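PDB 3H34: cytochrome c7 from Geobacter sulfurreducens, which probably carries electrons through several covalently bound c-type hemes, as a periplasmic cytochrome thought to take part in Fe(III) respiration. Local coordinates for residues T14-H17 with K18-E22. Numbering follows the deposited sequence.
Sequences TFTH and KRHSE. With HEM (protoporphyrin IX containing Fe), chain C.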
ATOM      1  N   THR A  14      -1.399   8.272   1.831  1.00  9.23           N
ATOM      2  CA  THR A  14      -0.255   8.704   1.037  1.00  9.98           C
ATOM      3  C   THR A  14       0.683   7.516   0.922  1.00  9.04           C
ATOM      4  O   THR A  14       1.236   7.049   1.923  1.00 10.73           O
ATOM      5  CB  THR A  14       0.473   9.884   1.699  1.00 10.73           C
ATOM      6  OG1 THR A  14      -0.417  11.005   1.768  1.00 11.38           O
ATOM      7  CG2 THR A  14       1.703  10.273   0.891  1.00 11.60           C
ATOM      8  N   PHE A  15       0.860   7.035  -0.304  1.00  8.71           N
ATOM      9  CA  PHE A  15       1.686   5.864  -0.565  1.00  7.82           C
ATOM     10  C   PHE A  15       3.010   6.154  -1.265  1.00  8.47           C
ATOM     11  O   PHE A  15       3.046   6.593  -2.419  1.00  7.37           O
ATOM     12  CB  PHE A  15       0.861   4.851  -1.370  1.00  8.53           C
ATOM     13  CG  PHE A  15       1.621   3.621  -1.788  1.00  8.04           C
ATOM     14  CD1 PHE A  15       2.329   2.865  -0.860  1.00  7.11           C
ATOM     15  CD2 PHE A  15       1.609   3.210  -3.113  1.00  7.02           C
ATOM     16  CE1 PHE A  15       3.012   1.709  -1.256  1.00  6.08           C
ATOM     17  CE2 PHE A  15       2.286   2.062  -3.515  1.00  8.28           C
ATOM     18  CZ  PHE A  15       2.989   1.312  -2.585  1.00  9.30           C
ATOM     19  N   THR A  16       4.100   5.895  -0.550  1.00  7.64           N
ATOM     20  CA  THR A  16       5.440   6.109  -1.079  1.00  8.34           C
ATOM     21  C   THR A  16       5.826   4.913  -1.949  1.00  8.14           C
ATOM     22  O   THR A  16       6.629   4.067  -1.560  1.00  7.96           O
ATOM     23  CB  THR A  16       6.450   6.294   0.067  1.00  9.14           C
ATOM     24  OG1 THR A  16       6.352   5.189   0.972  1.00  8.29           O
ATOM     25  CG2 THR A  16       6.158   7.588   0.824  1.00  9.38           C
ATOM     26  N   HIS A  17       5.228   4.872  -3.135  1.00  6.42           N
ATOM     27  CA  HIS A  17       5.424   3.815  -4.118  1.00  6.22           C
ATOM     28  C   HIS A  17       6.891   3.497  -4.415  1.00  6.51           C
ATOM     29  O   HIS A  17       7.329   2.355  -4.266  1.00  7.05           O
ATOM     30  CB  HIS A  17       4.703   4.211  -5.411  1.00  7.29           C
ATOM     31  CG  HIS A  17       4.729   3.160  -6.476  1.00  7.67           C
ATOM     32  ND1 HIS A  17       5.040   3.411  -7.794  1.00  9.04           N
ATOM     33  CD2 HIS A  17       4.422   1.840  -6.417  1.00  6.57           C
ATOM     34  CE1 HIS A  17       4.915   2.264  -8.477  1.00  8.33           C
ATOM     35  NE2 HIS A  17       4.540   1.278  -7.685  1.00  6.62           N
ATOM     36  N   LYS A  18       7.644   4.509  -4.838  1.00  7.04           N
ATOM     37  CA  LYS A  18       9.053   4.329  -5.166  1.00  6.40           C
ATOM     38  C   LYS A  18       9.859   3.939  -3.929  1.00  6.76           C
ATOM     39  O   LYS A  18      10.644   2.992  -3.967  1.00  8.35           O
ATOM     40  CB  LYS A  18       9.621   5.618  -5.778  1.00  6.97           C
ATOM     41  CG  LYS A  18      11.087   5.533  -6.200  1.00  6.83           C
ATOM     42  CD  LYS A  18      11.301   4.461  -7.260  0.50  6.31           C
ATOM     43  CE  LYS A  18      12.722   4.490  -7.810  0.50  7.51           C
ATOM     44  NZ  LYS A  18      13.747   4.324  -6.745  0.50 11.82           N
ATOM     45  N   ARG A  19       9.656   4.661  -2.833  1.00  7.85           N
ATOM     46  CA  ARG A  19      10.386   4.365  -1.604  1.00  7.31           C
ATOM     47  C   ARG A  19      10.194   2.910  -1.184  1.00  8.60           C
ATOM     48  O   ARG A  19      11.134   2.263  -0.717  1.00  8.64           O
ATOM     49  CB  ARG A  19       9.939   5.296  -0.474  1.00  9.88           C
ATOM     50  CG  ARG A  19      10.719   5.100   0.826  1.00 12.34           C
ATOM     51  CD  ARG A  19      10.486   6.244   1.803  1.00 17.91           C
ATOM     52  NE  ARG A  19      11.321   6.127   2.997  1.00 20.08           N
ATOM     53  CZ  ARG A  19      11.043   5.348   4.038  1.00 21.63           C
ATOM     54  NH1 ARG A  19       9.943   4.611   4.045  1.00 21.99           N
ATOM     55  NH2 ARG A  19      11.871   5.305   5.075  1.00 21.81           N
ATOM     56  N   HIS A  20       8.981   2.391  -1.349  1.00  7.96           N
ATOM     57  CA  HIS A  20       8.714   1.008  -0.966  1.00  7.85           C
ATOM     58  C   HIS A  20       9.586  -0.012  -1.689  1.00  8.85           C
ATOM     59  O   HIS A  20       9.810  -1.103  -1.177  1.00  9.52           O
ATOM     60  CB  HIS A  20       7.237   0.665  -1.164  1.00  7.60           C
ATOM     61  CG  HIS A  20       6.392   0.945   0.038  1.00  7.65           C
ATOM     62  ND1 HIS A  20       6.110   2.207   0.511  1.00  7.67           N
ATOM     63  CD2 HIS A  20       5.792   0.088   0.902  1.00  8.60           C
ATOM     64  CE1 HIS A  20       5.369   2.073   1.625  1.00  7.79           C
ATOM     65  NE2 HIS A  20       5.150   0.802   1.902  1.00  7.97           N
ATOM     66  N   SER A  21      10.078   0.330  -2.877  1.00 10.00           N
ATOM     67  CA  SER A  21      10.934  -0.601  -3.601  1.00 10.80           C
ATOM     68  C   SER A  21      12.295  -0.744  -2.934  1.00 11.01           C
ATOM     69  O   SER A  21      13.084  -1.613  -3.297  1.00 10.56           O
ATOM     70  CB  SER A  21      11.105  -0.165  -5.056  1.00 11.43           C
ATOM     71  OG  SER A  21       9.969  -0.546  -5.810  1.00 12.33           O
ATOM     72  N   GLU A  22      12.568   0.109  -1.953  1.00 11.36           N
ATOM     73  CA  GLU A  22      13.831   0.036  -1.230  1.00 12.88           C
ATOM     74  C   GLU A  22      13.700  -1.024  -0.139  1.00 11.24           C
ATOM     75  O   GLU A  22      14.698  -1.487   0.414  1.00 10.77           O
ATOM     76  CB  GLU A  22      14.169   1.386  -0.588  1.00 15.03           C
TER
HETATM   77  CHA HEM C  73       6.135   1.868   5.538  1.00  8.32           C
HETATM   78  CHB HEM C  73       1.817   2.556   3.411  1.00  7.79           C
HETATM   79  CHC HEM C  73       2.322  -1.746   1.208  1.00  7.56           C
HETATM   80  CHD HEM C  73       6.366  -2.619   3.738  1.00  6.97           C
HETATM   81  C1A HEM C  73       4.951   2.457   5.080  1.00  7.55           C
HETATM   82  C2A HEM C  73       4.471   3.770   5.493  1.00  8.03           C
HETATM   83  C3A HEM C  73       3.231   3.910   4.965  1.00  8.28           C
HETATM   84  C4A HEM C  73       2.973   2.745   4.162  1.00  7.21           C
HETATM   85  CMA HEM C  73       2.225   5.013   5.254  1.00  6.93           C
HETATM   86  CAA HEM C  73       5.224   4.827   6.307  1.00  9.73           C
HETATM   87  CBA HEM C  73       6.553   5.198   5.663  1.00 10.69           C
HETATM   88  CGA HEM C  73       6.379   5.798   4.279  1.00 11.03           C
HETATM   89  O1A HEM C  73       7.329   5.719   3.474  1.00 14.84           O
HETATM   90  O2A HEM C  73       5.298   6.358   4.008  1.00 11.01           O
HETATM   91  C1B HEM C  73       1.590   1.436   2.600  1.00  8.12           C
HETATM   92  C2B HEM C  73       0.433   1.248   1.753  1.00  9.18           C
HETATM   93  C3B HEM C  73       0.609   0.079   1.104  1.00  8.62           C
HETATM   94  C4B HEM C  73       1.863  -0.481   1.563  1.00  8.05           C
HETATM   95  CMB HEM C  73      -0.770   2.177   1.607  1.00  8.89           C
HETATM   96  CAB HEM C  73      -0.335  -0.581   0.106  1.00 10.03           C
HETATM   97  CBB HEM C  73      -0.692   0.256  -1.113  1.00 11.44           C
HETATM   98  C1C HEM C  73       3.441  -2.368   1.747  1.00  6.18           C
HETATM   99  C2C HEM C  73       3.824  -3.739   1.449  1.00  7.08           C
HETATM  100  C3C HEM C  73       4.956  -4.006   2.171  1.00  5.95           C
HETATM  101  C4C HEM C  73       5.258  -2.786   2.909  1.00  7.78           C
HETATM  102  CMC HEM C  73       3.054  -4.722   0.568  1.00  6.47           C
HETATM  103  CAC HEM C  73       5.747  -5.323   2.295  1.00  5.86           C
HETATM  104  CBC HEM C  73       5.745  -6.310   1.137  1.00  6.27           C
HETATM  105  C1D HEM C  73       6.656  -1.444   4.429  1.00  9.26           C
HETATM  106  C2D HEM C  73       7.805  -1.271   5.287  1.00 10.08           C
HETATM  107  C3D HEM C  73       7.741  -0.027   5.791  1.00 10.15           C
HETATM  108  C4D HEM C  73       6.550   0.588   5.235  1.00  8.96           C
HETATM  109  CMD HEM C  73       8.904  -2.284   5.568  1.00  8.52           C
HETATM  110  CAD HEM C  73       8.729   0.625   6.745  1.00 10.95           C
HETATM  111  CBD HEM C  73       9.709   1.512   5.991  1.00 12.20           C
HETATM  112  CGD HEM C  73      10.574   2.338   6.918  1.00 12.11           C
HETATM  113  O1D HEM C  73      11.232   1.752   7.799  1.00 13.39           O
HETATM  114  O2D HEM C  73      10.595   3.576   6.763  1.00 15.71           O
HETATM  115  NA  HEM C  73       4.032   1.830   4.251  1.00  9.17           N
HETATM  116  NB  HEM C  73       2.468   0.352   2.486  1.00  7.74           N
HETATM  117  NC  HEM C  73       4.302  -1.794   2.672  1.00  8.01           N
HETATM  118  ND  HEM C  73       5.874  -0.290   4.414  1.00  9.44           N
HETATM  119 FE   HEM C  73       4.174   0.014   3.459  1.00  7.73          FE
HETATM  120  O   HOH W   1       8.076   1.035  -6.731  1.00 12.38           O
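H20 is held by T16 four residues earlier, just ahead of the short helix 17-20, a worked case of second-shell positioning. Its CB packs 3.5 Å from T16 O, and at CG the ring meets CE1 of F15 over one face. H20 ND1 donates to T16 O at 2.8 Å, from above the carbonyl plane, and more weakly to T16 OG1; H20 NE2 binds heme iron at 2.0 Å, with H54 as the other axial ligand. T16 O also accepts a hydrogen bond from the backbone N of H20. With OG1 between backbone N and carbonyl carbon (chi1 54°), T16 can also donate to heme O1A at 2.7 Å. R19 NH1 and NH2 donate to O2D of the other propionate, NH2 at 2.7 Å, and NH1 also reaches O1A weakly. F15 presents its edge to the imidazole, planes at 55°, while heme CBB lies over one face; an alanine here would probably open a gap beside both, leaving one imidazole face without its aromatic neighbour. H17, its ND1 hydrogen-bonded to A1 O, ligates another heme's iron with H31. The ND1 bonds and iron at NE2 together restrain the H20 imidazole's rotation, and likely make NE2 more electron-rich.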